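Local structure of CurF (Lyngbya majuscula, 2Q35) at the interface of chains A and B. The protein catalyses a decarboxylation step of polyketide chain beta-branching, through its crotonase-family ECH2 domain. Sequence-based numbering; all coordinates share one arbitrary frame. Chains: chain A/B, CurF.

Contact 1: the interface of chains A and B. Residues chain A 157, 159; chain B 188, 191.
B:Lys191 and A:Glu159 leave their backbones in the same manner, each with CG opposite its own carbonyl carbon (chi1 -72° and -79°), and both then run extended. From the two chains they converge so that the side chains cross at about a right angle. The lysine lays its methylene run against the carboxylate before its ammonium group arrives. CD of B:Lys191 lies 3.5 Å from OE2 of A:Glu159, and CE is at a similar distance, while NZ reaches the other oxygen, OE1, at 3.5 Å. This makes a long salt bridge and at most a weak hydrogen bond, so the pairing is probably electrostatic more than directional. A water also stands 3.2 Å from NZ of B:Lys191; it approaches OE1 of A:Glu159 too, but so closely that this second link is doubtful. A long, flexible lysine suits the place, since its aliphatic part packs while its charge spans to the acid.

A:Thr157 lies beside the lysine and points the same way, its methyl CG2 facing CB of B:Lys191. Its hydroxyl turns back to its own chain, where OG1 accepts the amide N of A:Glu159 at 3.3 Å in a nearly straight bond (168° at H). A threonine thus closes the turn with one branch and offers a methyl to the partner with the other. Close by, a second water joins the main chains, 2.8 Å from O of A:Thr157 and equally far from O of B:Lys191. Shortening B:Lys191 to an alanine removes the methylenes beyond CB and the amine, and the carboxylate of A:Glu159 would probably be left without its counter-charge and packing partner.

The water-linked carbonyls belong to helix ends: A:Thr157 is the last residue of helix 148-157, with A:Glu159 in the loop leading to strand 161-162, and B:Lys191 lies near the end of helix 178-192.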
# COMPACT_ATOMS: atom_id res chain seq x y z
N THR A 157 -11.63 -13.30 -9.35
CA THR A 157 -12.50 -13.37 -10.53
C THR A 157 -11.86 -14.04 -11.75
O THR A 157 -12.58 -14.59 -12.60
CB THR A 157 -13.03 -11.99 -10.98
OG1 THR A 157 -11.97 -11.22 -11.54
CG2 THR A 157 -13.74 -11.24 -9.85
N GLU A 159 -10.82 -12.56 -14.27
CA GLU A 159 -11.29 -11.83 -15.46
C GLU A 159 -10.21 -11.05 -16.18
O GLU A 159 -9.15 -10.75 -15.61
CB GLU A 159 -12.43 -10.85 -15.09
CG GLU A 159 -13.78 -11.46 -14.93
CD GLU A 159 -14.93 -10.45 -15.05
OE1 GLU A 159 -14.68 -9.22 -15.05
OE2 GLU A 159 -16.09 -10.90 -15.14
N LEU B 188 -20.53 -8.30 -8.40
CA LEU B 188 -19.22 -8.81 -8.05
C LEU B 188 -19.37 -10.23 -7.50
O LEU B 188 -18.57 -11.11 -7.86
CB LEU B 188 -18.54 -7.89 -7.03
CG LEU B 188 -17.19 -8.34 -6.46
CD1 LEU B 188 -16.14 -8.60 -7.55
CD2 LEU B 188 -16.72 -7.31 -5.43
N LYS B 191 -19.75 -12.83 -10.15
CA LYS B 191 -18.48 -13.12 -10.85
C LYS B 191 -17.65 -14.08 -10.03
O LYS B 191 -17.10 -15.04 -10.55
CB LYS B 191 -17.66 -11.86 -11.06
CG LYS B 191 -18.22 -10.94 -12.11
CD LYS B 191 -17.43 -9.66 -12.14
CE LYS B 191 -18.10 -8.68 -13.12
NZ LYS B 191 -17.18 -7.53 -13.36
O HOH W 1 -15.37 -14.58 -12.75
O HOH W 2 -14.18 -8.37 -12.82

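Contact 2: the interface of chains A and B. Residues chain A 134, 139, 143, 221-222, 225; chain B 203, 206-207.
The imidazole of B:His206 reaches into chain A, where A:Ile225 CD1 and A:Glu222 CG lie over one of its faces. A:Ser139 OG meets it at the rim, beyond NE2 and tilted towards the other side. With CG swung away from the backbone N (chi1 174°), the histidine extends from helix 197-230 of its chain, and NE2 shares a hydrogen bond of 3.0 Å with OG of A:Ser139; the direction of this bond is not settled by the structure. A histidine suits this place because it combines a polar tip with a flat body for packing. On that body, A:Ile225 crosses obliquely and sets CD1 3.6 Å from ND1 of B:His206.

The side chain of A:Glu222 crosses the histidine at about a right angle, carboxylate and ring planes 60° apart. Its acid group is held within chain A: OE2 takes the amide N of A:Ser139 at 2.9 Å on its syn side, somewhat out of plane. This caps the start of helix 138-146 and fixes the serine that meets the histidine.

Next along chain B, B:Leu207 is used from both its ends. Its methyl CD2 lies 4.1 Å above the guanidinium plane of A:Arg143, over the centre, and packs tightly on CB of A:Ser139. Its carbonyl O sits at the edge of the same guanidinium group, nearly in plane, and receives NH1 of A:Arg143 at 2.7 Å. The bend in the arginine chain at chi3 (-85°) turns the flat group towards the leucine; a planar guanidinium suits the place because it can offer a face and an N-H edge at once. Farther out, the ring of A:Pro134 and B:Leu203 cross at about a right angle in a looser apolar contact. A water 2.8 Å from NH2 of A:Arg143 bridges to the carbonyl O of B:His206, which lies 3.0 Å from the same water.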
# COMPACT_ATOMS: atom_id res chain seq x y z
N PRO A 134 -3.87 -19.90 -7.97
CA PRO A 134 -2.64 -19.46 -8.67
C PRO A 134 -1.36 -20.25 -8.37
O PRO A 134 -1.31 -21.05 -7.43
CB PRO A 134 -2.45 -18.00 -8.18
CG PRO A 134 -3.81 -17.60 -7.70
CD PRO A 134 -4.44 -18.84 -7.12
N SER A 139 -0.10 -14.19 -5.28
CA SER A 139 -0.67 -13.33 -4.24
C SER A 139 0.41 -12.42 -3.64
O SER A 139 0.18 -11.24 -3.41
CB SER A 139 -1.41 -14.15 -3.19
OG SER A 139 -0.55 -14.82 -2.29
N ARG A 143 -0.15 -8.41 -4.50
CA ARG A 143 -0.46 -7.56 -3.35
C ARG A 143 0.62 -6.51 -3.16
O ARG A 143 0.32 -5.35 -2.88
CB ARG A 143 -0.69 -8.37 -2.07
CG ARG A 143 -1.92 -9.24 -2.21
CD ARG A 143 -2.56 -9.63 -0.90
NE ARG A 143 -1.95 -10.80 -0.30
CZ ARG A 143 -2.52 -11.51 0.68
NH1 ARG A 143 -3.71 -11.15 1.14
NH2 ARG A 143 -1.90 -12.56 1.19
N LYS A 221 3.90 -22.69 -1.15
CA LYS A 221 2.53 -22.73 -0.62
C LYS A 221 1.50 -22.68 -1.76
O LYS A 221 0.50 -23.44 -1.75
CB LYS A 221 2.29 -21.59 0.37
CG LYS A 221 3.01 -21.72 1.70
CD LYS A 221 2.61 -20.60 2.65
CE LYS A 221 3.29 -20.74 4.01
NZ LYS A 221 3.20 -19.46 4.79
N GLU A 222 1.72 -21.81 -2.74
CA GLU A 222 0.81 -21.74 -3.88
C GLU A 222 0.84 -23.06 -4.67
O GLU A 222 -0.22 -23.57 -5.05
CB GLU A 222 1.14 -20.54 -4.78
CG GLU A 222 0.73 -19.21 -4.14
CD GLU A 222 0.57 -18.10 -5.17
OE1 GLU A 222 1.04 -18.31 -6.32
OE2 GLU A 222 -0.03 -17.06 -4.81
N ILE A 225 -1.37 -25.79 -2.85
CA ILE A 225 -2.83 -25.57 -2.91
C ILE A 225 -3.27 -25.78 -4.35
O ILE A 225 -4.33 -26.36 -4.63
CB ILE A 225 -3.18 -24.12 -2.43
CG1 ILE A 225 -2.75 -23.93 -0.97
CG2 ILE A 225 -4.68 -23.81 -2.61
CD1 ILE A 225 -2.56 -22.46 -0.58
N LEU B 203 -8.47 -20.57 -1.68
CA LEU B 203 -7.87 -19.29 -1.98
C LEU B 203 -8.04 -18.33 -0.81
O LEU B 203 -7.09 -17.65 -0.44
CB LEU B 203 -8.52 -18.68 -3.26
CG LEU B 203 -7.93 -17.33 -3.67
CD1 LEU B 203 -6.45 -17.45 -4.00
CD2 LEU B 203 -8.73 -16.77 -4.91
N HIS B 206 -5.68 -19.04 2.01
CA HIS B 206 -4.34 -18.60 1.63
C HIS B 206 -4.18 -17.07 1.72
O HIS B 206 -3.25 -16.59 2.38
CB HIS B 206 -4.04 -19.11 0.22
CG HIS B 206 -2.75 -18.60 -0.35
ND1 HIS B 206 -1.53 -19.05 0.09
CD2 HIS B 206 -2.50 -17.68 -1.30
CE1 HIS B 206 -0.57 -18.42 -0.57
NE2 HIS B 206 -1.13 -17.59 -1.43
N LEU B 207 -5.11 -16.33 1.12
CA LEU B 207 -5.02 -14.87 1.10
C LEU B 207 -5.16 -14.23 2.49
O LEU B 207 -4.61 -13.15 2.74
CB LEU B 207 -6.09 -14.27 0.17
CG LEU B 207 -5.90 -14.60 -1.31
CD1 LEU B 207 -7.09 -14.12 -2.13
CD2 LEU B 207 -4.63 -13.95 -1.83
O HOH W 3 -1.76 -14.17 3.48

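Contact 1 and contact 2 share no residue, and the centres of their C-alpha atoms are about 17 Å apart. They are close in sequence in part: chain A supplies the successive helices 138-146 and 148-157, and chain B the successive helices 178-192 and 197-230. Chain A also brings its own helix 197-230 to contact 2, so that this helix works there in both subunits, with different residues. Since the interface is not an exact two-fold, each copy can present one surface to one neighbour and another surface to the next, as suits the deposited three-copy assembly and the trimers common among crotonases. Together the contacts probably fix how neighbouring subunits are turned.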